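Nitrite oxidoreductase subunit C (Kuenenia stuttgartiensis, PDB 7B04) is the heme b-carrying, calcium-binding subunit of the nitrite oxidoreductase complex of an anammox bacterium and probably serves in electron transfer. Local coordinates at residues A70-A74 with I100-H104; Q123-E129 with E182-Y188; Q250-G254 with V266-S270. One frame throughout, in Å; residues are numbered along the deposited sequence.

From the N terminus the three contacts come in series: each closes its loop before the next opens, and none nest or cross. Interaction 1 closes first and packs residues 70-74, from helix 64-71 into a type I turn, on strand 97-104. Interaction 2 follows. It joins the loop after strand 108-116 to the loop after helix 169-175, at the border with subunit B, its centre about 35 Å from that of interaction 1. Interaction 3 closes the short hairpin of strands 253-258 and 262-270 beside a calcium site. Interactions 1 and 3 reach the same sheet, with centres about 15 Å apart, and strand 108-116 runs between strands 97-104 and 262-270.

Interaction 1: A70-A74 with I100-H104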
ATOM      1  N   ALA C  70     -57.310  30.607   9.404  1.00 41.29           N
ATOM      2  CA  ALA C  70     -58.372  29.931   8.665  1.00 30.02           C
ATOM      3  C   ALA C  70     -58.809  28.642   9.356  1.00 30.63           C
ATOM      4  O   ALA C  70     -60.004  28.429   9.596  1.00 29.44           O
ATOM      5  CB  ALA C  70     -57.910  29.647   7.236  1.00 27.54           C
ATOM      6  N   PHE C  71     -57.853  27.765   9.686  1.00 28.12           N
ATOM      7  CA  PHE C  71     -58.192  26.472  10.275  1.00 29.99           C
ATOM      8  C   PHE C  71     -58.821  26.601  11.654  1.00 32.85           C
ATOM      9  O   PHE C  71     -59.514  25.677  12.094  1.00 31.39           O
ATOM     10  CB  PHE C  71     -56.949  25.585  10.368  1.00 23.79           C
ATOM     11  CG  PHE C  71     -56.549  24.965   9.064  1.00 33.85           C
ATOM     12  CD1 PHE C  71     -57.179  23.820   8.603  1.00 34.30           C
ATOM     13  CD2 PHE C  71     -55.540  25.524   8.299  1.00 36.81           C
ATOM     14  CE1 PHE C  71     -56.812  23.248   7.400  1.00 28.41           C
ATOM     15  CE2 PHE C  71     -55.167  24.954   7.097  1.00 31.11           C
ATOM     16  CZ  PHE C  71     -55.803  23.815   6.648  1.00 27.34           C
ATOM     17  N   LYS C  72     -58.591  27.719  12.344  1.00 31.64           N
ATOM     18  CA  LYS C  72     -59.191  27.925  13.657  1.00 33.65           C
ATOM     19  C   LYS C  72     -60.712  27.921  13.581  1.00 29.66           C
ATOM     20  O   LYS C  72     -61.382  27.546  14.550  1.00 30.39           O
ATOM     21  CB  LYS C  72     -58.678  29.235  14.253  1.00 34.12           C
ATOM     22  CG  LYS C  72     -59.086  29.501  15.690  1.00 36.53           C
ATOM     23  CD  LYS C  72     -58.030  30.349  16.382  1.00 51.01           C
ATOM     24  CE  LYS C  72     -58.597  31.091  17.579  1.00 44.94           C
ATOM     25  NZ  LYS C  72     -58.515  32.568  17.388  1.00 33.45           N
ATOM     26  N   ASN C  73     -61.272  28.313  12.437  1.00 35.06           N
ATOM     27  CA  ASN C  73     -62.716  28.330  12.261  1.00 34.78           C
ATOM     28  C   ASN C  73     -63.266  27.004  11.758  1.00 37.80           C
ATOM     29  O   ASN C  73     -64.490  26.857  11.658  1.00 42.12           O
ATOM     30  CB  ASN C  73     -63.110  29.451  11.295  1.00 30.58           C
ATOM     31  CG  ASN C  73     -62.577  30.801  11.728  1.00 44.62           C
ATOM     32  OD1 ASN C  73     -61.386  31.080  11.594  1.00 50.45           O
ATOM     33  ND2 ASN C  73     -63.456  31.647  12.250  1.00 49.11           N
ATOM     34  N   ALA C  74     -62.404  26.049  11.426  1.00 31.73           N
ATOM     35  CA  ALA C  74     -62.844  24.725  11.021  1.00 35.94           C
ATOM     36  C   ALA C  74     -62.856  23.796  12.231  1.00 37.99           C
ATOM     37  O   ALA C  74     -62.235  24.069  13.261  1.00 38.38           O
ATOM     38  CB  ALA C  74     -61.941  24.162   9.924  1.00 32.48           C
ATOM     39  N   ILE C 100     -56.801  16.264  12.552  1.00 26.35           N
ATOM     40  CA  ILE C 100     -56.854  16.606  11.133  1.00 25.97           C
ATOM     41  C   ILE C 100     -57.993  17.587  10.887  1.00 23.87           C
ATOM     42  O   ILE C 100     -59.136  17.337  11.286  1.00 26.72           O
ATOM     43  CB  ILE C 100     -56.997  15.359  10.235  1.00 25.28           C
ATOM     44  CG1 ILE C 100     -57.005  15.772   8.761  1.00 23.96           C
ATOM     45  CG2 ILE C 100     -58.231  14.542  10.595  1.00 23.81           C
ATOM     46  CD1 ILE C 100     -56.767  14.631   7.799  1.00 27.43           C
ATOM     47  N   LYS C 101     -57.674  18.713  10.252  1.00 26.00           N
ATOM     48  CA  LYS C 101     -58.651  19.695   9.811  1.00 26.38           C
ATOM     49  C   LYS C 101     -58.507  19.918   8.311  1.00 29.55           C
ATOM     50  O   LYS C 101     -57.476  19.598   7.714  1.00 37.24           O
ATOM     51  CB  LYS C 101     -58.482  21.031  10.548  1.00 25.77           C
ATOM     52  CG  LYS C 101     -58.838  20.995  12.021  1.00 29.49           C
ATOM     53  CD  LYS C 101     -58.735  22.382  12.635  1.00 32.08           C
ATOM     54  CE  LYS C 101     -59.092  22.364  14.110  1.00 34.23           C
ATOM     55  NZ  LYS C 101     -58.987  23.718  14.718  1.00 34.78           N
ATOM     56  N   ALA C 102     -59.552  20.475   7.700  1.00 29.25           N
ATOM     57  CA  ALA C 102     -59.537  20.686   6.260  1.00 25.14           C
ATOM     58  C   ALA C 102     -60.466  21.831   5.884  1.00 27.37           C
ATOM     59  O   ALA C 102     -61.551  21.982   6.453  1.00 29.11           O
ATOM     60  CB  ALA C 102     -59.937  19.417   5.501  1.00 22.99           C
ATOM     61  N   ILE C 103     -60.024  22.623   4.903  1.00 29.98           N
ATOM     62  CA  ILE C 103     -60.723  23.805   4.413  1.00 31.42           C
ATOM     63  C   ILE C 103     -60.475  23.879   2.912  1.00 33.40           C
ATOM     64  O   ILE C 103     -59.500  23.324   2.399  1.00 34.07           O
ATOM     65  CB  ILE C 103     -60.244  25.097   5.107  1.00 30.60           C
ATOM     66  CG1 ILE C 103     -58.736  25.257   4.917  1.00 25.25           C
ATOM     67  CG2 ILE C 103     -60.592  25.083   6.589  1.00 28.10           C
ATOM     68  CD1 ILE C 103     -58.159  26.471   5.592  1.00 27.45           C
ATOM     69  N   HIS C 104     -61.362  24.568   2.196  1.00 30.12           N
ATOM     70  CA  HIS C 104     -61.142  24.718   0.762  1.00 25.90           C
ATOM     71  C   HIS C 104     -61.701  26.039   0.251  1.00 29.19           C
ATOM     72  O   HIS C 104     -62.607  26.637   0.840  1.00 29.85           O
ATOM     73  CB  HIS C 104     -61.693  23.520  -0.033  1.00 25.22           C
ATOM     74  CG  HIS C 104     -63.175  23.534  -0.242  1.00 22.03           C
ATOM     75  ND1 HIS C 104     -63.787  24.311  -1.201  1.00 25.46           N
ATOM     76  CD2 HIS C 104     -64.163  22.819   0.346  1.00 26.24           C
ATOM     77  CE1 HIS C 104     -65.091  24.097  -1.174  1.00 30.88           C
ATOM     78  NE2 HIS C 104     -65.344  23.195  -0.244  1.00 28.78           N
TER
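This is helix-on-sheet packing in the beta-rich domain of the ethylbenzene dehydrogenase family. Residues of helix 64-71 and the type I turn from Phe-71 to Ala-74 lie on one face of strand 97-104. On the strand, Lys-101 comes first. Its CB points toward the turn and lies 3.6 Å from CD1 of Phe-71. The extended side chain then brings NZ within 3.3 Å of Phe-71 O, a weak hydrogen bond. The same carbonyl accepts the turn bond from Ala-74 N at 3.0 Å, so it has two donors. Ala-102 points away, and its side chain touches Leu-49 and Val-51 of neighbouring strand 49-53. Its backbone still takes part, with N 3.9 Å from CE1 at the edge of the Phe-71 ring. Ile-103 turns back toward the helix and fills the space between Ala-70, Phe-71 and Ala-74. Tyr-110 of the next strand touches both Phe-71 and Ile-103 and extends this apolar patch. CG2 of Ile-103 is 3.7 Å from CB of Ala-74. Its CD1 is 3.6 Å from CB of Ala-70 and makes a CH-pi contact with Phe-71, 3.7 Å from the ring centroid and 11° off the normal.

Interaction 2: Q123-E129 with E182-Y188; sequences QAIATQE and EECPARY
Arg-187 and Glu-129 form a salt bridge, with NE 3.3 Å from OE1; its hydrogen bond is weak. At the other end, Gln-123 NE2 gives a weak hydrogen bond to Glu-182 OE1, at 2.6 Å with an N-H...O angle of 120°. Gln-123 has chi1 at 101°, between wells, and chi2 t. Gln-123 OE1 lies 3.2 Å from Arg-187 CD. Neither segment has regular helix or strand. Residues 126-129 form a type I turn, with Glu-129 N bonded to Ala-126 O at 3.1 Å. Residues 184-187 have helical angles, and Cys-184 O accepts from Arg-187 N at 2.8 Å and Tyr-188 N at 3.0 Å. The nearest CA pairs are Ile-125 with Arg-187 at 6.8 Å and Gln-123 with Glu-182 at 8.4 Å. Arg-187 has chi1 t, chi2 p and chi3 t, which carries its NE to 3.4 Å from Ala-126 CB. Ile-125 (m, t) packs on the 182-188 segment beside the two polar pairs: CG2 is 3.8 Å from Arg-187 CB, and CD1 is 3.7 Å from Glu-183 O. Ala-126 CB also meets Tyr-188 OH at 3.3 Å. That hydroxyl and Gln-128 OE1 both bond Asp-136 of subunit B, while Glu-183 forms a salt bridge to Lys-53 of subunit B. Tyr-188 also meets Tyr-943 of subunit A. The arrangement is a loop-loop contact at a subunit interface of the nitrite oxidoreductase complex.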
ATOM      1  N   GLN C 123     -33.637  15.290   8.832  1.00 19.68           N
ATOM      2  CA  GLN C 123     -32.721  14.889   7.773  1.00 19.30           C
ATOM      3  C   GLN C 123     -32.401  13.400   7.918  1.00 22.74           C
ATOM      4  O   GLN C 123     -32.485  12.817   9.005  1.00 24.84           O
ATOM      5  CB  GLN C 123     -31.451  15.751   7.778  1.00 23.25           C
ATOM      6  CG  GLN C 123     -30.220  15.152   8.389  1.00 29.75           C
ATOM      7  CD  GLN C 123     -29.018  16.069   8.218  1.00 32.89           C
ATOM      8  OE1 GLN C 123     -27.946  15.808   8.764  1.00 28.65           O
ATOM      9  NE2 GLN C 123     -29.186  17.129   7.450  1.00 37.77           N
ATOM     10  N   ALA C 124     -32.009  12.803   6.796  1.00 27.64           N
ATOM     11  CA  ALA C 124     -31.726  11.374   6.688  1.00 26.45           C
ATOM     12  C   ALA C 124     -30.441  11.136   5.888  1.00 24.16           C
ATOM     13  O   ALA C 124     -30.387  10.378   4.921  1.00 22.72           O
ATOM     14  CB  ALA C 124     -32.915  10.633   6.077  1.00 30.00           C
ATOM     15  N   ILE C 125     -29.380  11.850   6.244  1.00 25.19           N
ATOM     16  CA  ILE C 125     -28.103  11.733   5.544  1.00 25.49           C
ATOM     17  C   ILE C 125     -27.211  10.673   6.182  1.00 23.35           C
ATOM     18  O   ILE C 125     -26.520   9.932   5.483  1.00 24.61           O
ATOM     19  CB  ILE C 125     -27.395  13.108   5.522  1.00 29.30           C
ATOM     20  CG1 ILE C 125     -28.164  14.100   4.644  1.00 23.48           C
ATOM     21  CG2 ILE C 125     -25.956  12.959   5.028  1.00 24.98           C
ATOM     22  CD1 ILE C 125     -27.410  15.381   4.358  1.00 25.46           C
ATOM     23  N   ALA C 126     -27.241  10.550   7.501  1.00 23.59           N
ATOM     24  CA  ALA C 126     -26.450   9.524   8.168  1.00 24.30           C
ATOM     25  C   ALA C 126     -27.174   8.184   8.086  1.00 24.22           C
ATOM     26  O   ALA C 126     -28.407   8.121   8.054  1.00 20.92           O
ATOM     27  CB  ALA C 126     -26.178   9.907   9.622  1.00 25.93           C
ATOM     28  N   THR C 127     -26.390   7.103   8.074  1.00 23.15           N
ATOM     29  CA  THR C 127     -26.950   5.774   7.840  1.00 22.30           C
ATOM     30  C   THR C 127     -27.958   5.359   8.910  1.00 24.89           C
ATOM     31  O   THR C 127     -28.933   4.655   8.613  1.00 25.85           O
ATOM     32  CB  THR C 127     -25.811   4.746   7.756  1.00 24.34           C
ATOM     33  OG1 THR C 127     -25.005   5.020   6.607  1.00 38.94           O
ATOM     34  CG2 THR C 127     -26.368   3.335   7.670  1.00 23.03           C
ATOM     35  N   GLN C 128     -27.771   5.815  10.143  1.00 23.81           N
ATOM     36  CA  GLN C 128     -28.618   5.431  11.272  1.00 22.73           C
ATOM     37  C   GLN C 128     -29.778   6.401  11.514  1.00 26.64           C
ATOM     38  O   GLN C 128     -30.519   6.233  12.488  1.00 35.99           O
ATOM     39  CB  GLN C 128     -27.776   5.260  12.544  1.00 29.50           C
ATOM     40  CG  GLN C 128     -27.230   6.539  13.142  1.00 33.47           C
ATOM     41  CD  GLN C 128     -26.018   7.036  12.396  1.00 30.62           C
ATOM     42  OE1 GLN C 128     -25.280   6.253  11.800  1.00 32.01           O
ATOM     43  NE2 GLN C 128     -25.813   8.345  12.409  1.00 26.27           N
ATOM     44  N   GLU C 129     -29.888   7.469  10.725  1.00 25.47           N
ATOM     45  CA  GLU C 129     -30.887   8.503  10.956  1.00 24.85           C
ATOM     46  C   GLU C 129     -31.998   8.441   9.916  1.00 27.86           C
ATOM     47  O   GLU C 129     -31.748   8.216   8.725  1.00 32.64           O
ATOM     48  CB  GLU C 129     -30.225   9.882  10.938  1.00 18.75           C
ATOM     49  CG  GLU C 129     -29.231  10.033  12.064  1.00 20.06           C
ATOM     50  CD  GLU C 129     -28.713  11.450  12.192  1.00 27.85           C
ATOM     51  OE1 GLU C 129     -28.831  12.217  11.218  1.00 32.28           O
ATOM     52  OE2 GLU C 129     -28.179  11.790  13.260  1.00 29.24           O
ATOM     53  N   GLU C 182     -29.830  19.356   0.918  1.00 28.59           N
ATOM     54  CA  GLU C 182     -28.714  19.294   1.850  1.00 28.65           C
ATOM     55  C   GLU C 182     -27.759  18.184   1.433  1.00 29.33           C
ATOM     56  O   GLU C 182     -28.189  17.071   1.113  1.00 31.95           O
ATOM     57  CB  GLU C 182     -29.211  19.056   3.274  1.00 32.52           C
ATOM     58  CG  GLU C 182     -29.833  20.273   3.936  1.00 36.42           C
ATOM     59  CD  GLU C 182     -30.286  19.990   5.353  1.00 41.56           C
ATOM     60  OE1 GLU C 182     -30.303  18.805   5.744  1.00 36.13           O
ATOM     61  OE2 GLU C 182     -30.625  20.951   6.076  1.00 45.94           O
ATOM     62  N   GLU C 183     -26.467  18.488   1.436  1.00 30.71           N
ATOM     63  CA  GLU C 183     -25.426  17.545   1.060  1.00 32.43           C
ATOM     64  C   GLU C 183     -24.589  17.181   2.286  1.00 27.72           C
ATOM     65  O   GLU C 183     -24.771  17.727   3.377  1.00 31.38           O
ATOM     66  CB  GLU C 183     -24.587  18.106  -0.090  1.00 29.77           C
ATOM     67  CG  GLU C 183     -25.452  18.587  -1.254  1.00 30.80           C
ATOM     68  CD  GLU C 183     -24.717  18.621  -2.580  1.00 38.48           C
ATOM     69  OE1 GLU C 183     -23.521  18.264  -2.611  1.00 35.57           O
ATOM     70  OE2 GLU C 183     -25.341  19.001  -3.594  1.00 48.48           O
ATOM     71  N   CYS C 184     -23.664  16.241   2.087  1.00 30.18           N
ATOM     72  CA  CYS C 184     -22.978  15.606   3.212  1.00 36.46           C
ATOM     73  C   CYS C 184     -22.291  16.557   4.192  1.00 31.24           C
ATOM     74  O   CYS C 184     -22.383  16.301   5.405  1.00 29.81           O
ATOM     75  CB  CYS C 184     -21.970  14.583   2.671  1.00 34.69           C
ATOM     76  SG  CYS C 184     -22.745  13.215   1.790  1.00 27.67           S
ATOM     77  N   PRO C 185     -21.595  17.624   3.776  1.00 31.54           N
ATOM     78  CA  PRO C 185     -20.948  18.492   4.778  1.00 32.24           C
ATOM     79  C   PRO C 185     -21.906  19.076   5.804  1.00 36.69           C
ATOM     80  O   PRO C 185     -21.459  19.467   6.890  1.00 33.88           O
ATOM     81  CB  PRO C 185     -20.300  19.591   3.925  1.00 26.90           C
ATOM     82  CG  PRO C 185     -20.044  18.936   2.624  1.00 28.63           C
ATOM     83  CD  PRO C 185     -21.207  18.009   2.408  1.00 35.79           C
ATOM     84  N   ALA C 186     -23.205  19.149   5.500  1.00 33.96           N
ATOM     85  CA  ALA C 186     -24.172  19.603   6.494  1.00 29.36           C
ATOM     86  C   ALA C 186     -24.276  18.627   7.659  1.00 28.05           C
ATOM     87  O   ALA C 186     -24.593  19.035   8.782  1.00 37.12           O
ATOM     88  CB  ALA C 186     -25.540  19.806   5.844  1.00 30.39           C
ATOM     89  N   ARG C 187     -24.019  17.344   7.413  1.00 27.84           N
ATOM     90  CA  ARG C 187     -24.054  16.323   8.451  1.00 28.24           C
ATOM     91  C   ARG C 187     -22.686  16.047   9.057  1.00 25.66           C
ATOM     92  O   ARG C 187     -22.592  15.788  10.260  1.00 32.13           O
ATOM     93  CB  ARG C 187     -24.636  15.020   7.889  1.00 28.98           C
ATOM     94  CG  ARG C 187     -24.643  13.850   8.863  1.00 25.71           C
ATOM     95  CD  ARG C 187     -25.567  14.113  10.038  1.00 24.27           C
ATOM     96  NE  ARG C 187     -25.607  12.994  10.972  1.00 29.34           N
ATOM     97  CZ  ARG C 187     -24.755  12.836  11.977  1.00 27.08           C
ATOM     98  NH1 ARG C 187     -23.795  13.729  12.177  1.00 26.81           N
ATOM     99  NH2 ARG C 187     -24.860  11.787  12.781  1.00 27.52           N
ATOM    100  N   TYR C 188     -21.628  16.094   8.251  1.00 26.90           N
ATOM    101  CA  TYR C 188     -20.261  15.831   8.701  1.00 28.95           C
ATOM    102  C   TYR C 188     -19.400  17.036   8.343  1.00 35.89           C
ATOM    103  O   TYR C 188     -18.691  17.029   7.328  1.00 38.44           O
ATOM    104  CB  TYR C 188     -19.717  14.544   8.081  1.00 23.25           C
ATOM    105  CG  TYR C 188     -20.565  13.327   8.374  1.00 24.54           C
ATOM    106  CD1 TYR C 188     -20.534  12.722   9.623  1.00 31.95           C
ATOM    107  CD2 TYR C 188     -21.398  12.784   7.403  1.00 25.73           C
ATOM    108  CE1 TYR C 188     -21.308  11.610   9.899  1.00 30.93           C
ATOM    109  CE2 TYR C 188     -22.173  11.669   7.669  1.00 31.26           C
ATOM    110  CZ  TYR C 188     -22.124  11.087   8.919  1.00 35.32           C
ATOM    111  OH  TYR C 188     -22.894   9.979   9.193  1.00 27.73           O
TER

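Interaction 3: Q250-G254 with V266-S270; sequences QDVDG and VFCRS. With CA (calcium ion), chain B.
The backbone bonding is that of an antiparallel beta hairpin. The directions of 251-254 and 266-269 differ by 162°. Asp-253 and Cys-268 are a hydrogen-bonded pair, CA to CA 5.1 Å. Asp-253 N bonds Cys-268 O at 2.8 Å, and Cys-268 N bonds Asp-253 O at 2.7 Å. Gly-254 and Phe-267 are the next, non-hydrogen-bonded pair, CA to CA 4.6 Å. Gly-254 is extended (phi 177°, psi 169°), and its CA lies 3.4 Å from Val-266 O; a CB there would clash with that oxygen. Asp-253 has chi1 t, and its OD1 accepts a weak bond from Gly-254 N at 2.7 Å.

Arg-269 packs against Val-252 and Asp-251, with its CG 3.7 Å from Val-252 CB and 3.6 Å from Asp-251 O. With chi1 p, Val-252 CG2 lies 3.4 Å from Cys-268 O; its CA makes a CA-H...O contact with the same oxygen at 3.5 Å. With chi1 at -138° and chi2 and chi3 m, the Arg-269 chain curls back and NE reaches Ser-270 O at a very short 2.4 Å; NH1 also bonds Val-279 O.

Asp-251 OD1 (chi1 m) binds calcium at 2.6 Å. The side chains of Asp-235, Gln-247 and Asp-278 and the backbone O of His-249 also bind it.

Around it, Val-252, Phe-267 and Arg-269 touch Trp-165 of strand 162-168, Val-252 and Phe-267 meet Val-233 of strand 233-238, and strand 262-270 pairs with strand 108-116 along its other edge.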
ATOM      1  N   GLN C 250     -45.862  15.796 -10.278  1.00 37.44           N
ATOM      2  CA  GLN C 250     -46.093  16.072  -8.865  1.00 32.50           C
ATOM      3  C   GLN C 250     -46.968  17.309  -8.724  1.00 35.05           C
ATOM      4  O   GLN C 250     -46.674  18.358  -9.308  1.00 34.46           O
ATOM      5  CB  GLN C 250     -44.770  16.292  -8.130  1.00 25.81           C
ATOM      6  CG  GLN C 250     -43.690  15.280  -8.453  1.00 26.93           C
ATOM      7  CD  GLN C 250     -43.896  13.967  -7.733  1.00 24.99           C
ATOM      8  OE1 GLN C 250     -43.933  13.921  -6.505  1.00 24.28           O
ATOM      9  NE2 GLN C 250     -44.028  12.890  -8.495  1.00 29.44           N
ATOM     10  N   ASP C 251     -48.043  17.186  -7.941  1.00 34.66           N
ATOM     11  CA  ASP C 251     -49.043  18.237  -7.843  1.00 32.43           C
ATOM     12  C   ASP C 251     -49.316  18.730  -6.429  1.00 29.37           C
ATOM     13  O   ASP C 251     -49.916  19.799  -6.280  1.00 28.62           O
ATOM     14  CB  ASP C 251     -50.370  17.763  -8.455  1.00 29.12           C
ATOM     15  CG  ASP C 251     -50.363  17.815  -9.968  1.00 30.00           C
ATOM     16  OD1 ASP C 251     -50.648  16.780 -10.603  1.00 36.83           O
ATOM     17  OD2 ASP C 251     -50.074  18.895 -10.522  1.00 44.07           O
ATOM     18  N   VAL C 252     -48.905  18.000  -5.398  1.00 34.11           N
ATOM     19  CA  VAL C 252     -49.173  18.383  -4.015  1.00 32.27           C
ATOM     20  C   VAL C 252     -47.946  19.084  -3.447  1.00 32.46           C
ATOM     21  O   VAL C 252     -46.804  18.718  -3.755  1.00 36.24           O
ATOM     22  CB  VAL C 252     -49.577  17.163  -3.162  1.00 27.04           C
ATOM     23  CG1 VAL C 252     -48.443  16.158  -3.076  1.00 31.50           C
ATOM     24  CG2 VAL C 252     -50.026  17.600  -1.774  1.00 27.61           C
ATOM     25  N   ASP C 253     -48.183  20.110  -2.632  1.00 26.65           N
ATOM     26  CA  ASP C 253     -47.140  20.832  -1.918  1.00 26.43           C
ATOM     27  C   ASP C 253     -47.594  21.032  -0.475  1.00 30.01           C
ATOM     28  O   ASP C 253     -48.701  20.639  -0.094  1.00 38.61           O
ATOM     29  CB  ASP C 253     -46.832  22.170  -2.602  1.00 33.49           C
ATOM     30  CG  ASP C 253     -45.450  22.693  -2.270  1.00 44.19           C
ATOM     31  OD1 ASP C 253     -44.734  22.035  -1.486  1.00 36.09           O
ATOM     32  OD2 ASP C 253     -45.075  23.760  -2.801  1.00 49.40           O
ATOM     33  N   GLY C 254     -46.744  21.651   0.336  1.00 36.16           N
ATOM     34  CA  GLY C 254     -47.095  21.872   1.728  1.00 29.16           C
ATOM     35  C   GLY C 254     -45.966  22.533   2.489  1.00 32.82           C
ATOM     36  O   GLY C 254     -44.835  22.647   2.005  1.00 37.04           O
ATOM     37  N   VAL C 266     -49.425  21.081   7.042  1.00 18.65           N
ATOM     38  CA  VAL C 266     -50.592  21.296   6.201  1.00 23.57           C
ATOM     39  C   VAL C 266     -50.253  20.878   4.779  1.00 25.57           C
ATOM     40  O   VAL C 266     -49.155  21.150   4.278  1.00 27.18           O
ATOM     41  CB  VAL C 266     -51.122  22.750   6.254  1.00 27.81           C
ATOM     42  CG1 VAL C 266     -51.148  23.260   7.685  1.00 28.16           C
ATOM     43  CG2 VAL C 266     -50.317  23.674   5.368  1.00 26.13           C
ATOM     44  N   PHE C 267     -51.197  20.200   4.142  1.00 29.48           N
ATOM     45  CA  PHE C 267     -51.060  19.746   2.766  1.00 24.74           C
ATOM     46  C   PHE C 267     -51.829  20.695   1.859  1.00 24.76           C
ATOM     47  O   PHE C 267     -52.929  21.140   2.200  1.00 31.81           O
ATOM     48  CB  PHE C 267     -51.587  18.319   2.600  1.00 23.08           C
ATOM     49  CG  PHE C 267     -50.773  17.278   3.317  1.00 19.48           C
ATOM     50  CD1 PHE C 267     -49.753  16.600   2.667  1.00 15.56           C
ATOM     51  CD2 PHE C 267     -51.032  16.973   4.643  1.00 25.02           C
ATOM     52  CE1 PHE C 267     -49.009  15.636   3.329  1.00 17.52           C
ATOM     53  CE2 PHE C 267     -50.292  16.012   5.309  1.00 22.84           C
ATOM     54  CZ  PHE C 267     -49.280  15.344   4.650  1.00 21.96           C
ATOM     55  N   CYS C 268     -51.247  21.003   0.704  1.00 26.25           N
ATOM     56  CA  CYS C 268     -51.838  21.952  -0.227  1.00 31.00           C
ATOM     57  C   CYS C 268     -51.871  21.328  -1.612  1.00 24.96           C
ATOM     58  O   CYS C 268     -50.845  20.858  -2.113  1.00 27.79           O
ATOM     59  CB  CYS C 268     -51.046  23.264  -0.234  1.00 25.56           C
ATOM     60  SG  CYS C 268     -51.651  24.526  -1.371  1.00 66.43           S
ATOM     61  N   ARG C 269     -53.053  21.340  -2.226  1.00 17.71           N
ATOM     62  CA  ARG C 269     -53.264  20.793  -3.558  1.00 22.37           C
ATOM     63  C   ARG C 269     -54.487  21.466  -4.157  1.00 25.50           C
ATOM     64  O   ARG C 269     -55.418  21.838  -3.437  1.00 22.24           O
ATOM     65  CB  ARG C 269     -53.487  19.273  -3.497  1.00 29.52           C
ATOM     66  CG  ARG C 269     -52.786  18.425  -4.556  1.00 29.93           C
ATOM     67  CD  ARG C 269     -53.518  18.367  -5.895  1.00 30.01           C
ATOM     68  NE  ARG C 269     -54.945  18.055  -5.803  1.00 29.55           N
ATOM     69  CZ  ARG C 269     -55.459  16.828  -5.835  1.00 29.89           C
ATOM     70  NH1 ARG C 269     -56.773  16.659  -5.762  1.00 27.68           N
ATOM     71  NH2 ARG C 269     -54.666  15.769  -5.934  1.00 26.60           N
ATOM     72  N   SER C 270     -54.473  21.630  -5.475  1.00 32.18           N
ATOM     73  CA  SER C 270     -55.648  22.140  -6.163  1.00 24.31           C
ATOM     74  C   SER C 270     -56.765  21.106  -6.096  1.00 30.83           C
ATOM     75  O   SER C 270     -56.515  19.897  -6.048  1.00 30.51           O
ATOM     76  CB  SER C 270     -55.320  22.480  -7.615  1.00 23.99           C
ATOM     77  OG  SER C 270     -54.449  23.596  -7.683  1.00 42.55           O
TER
HETATM   78 CA    CA B 403     -50.156  14.315  -9.847  1.00 35.68          CA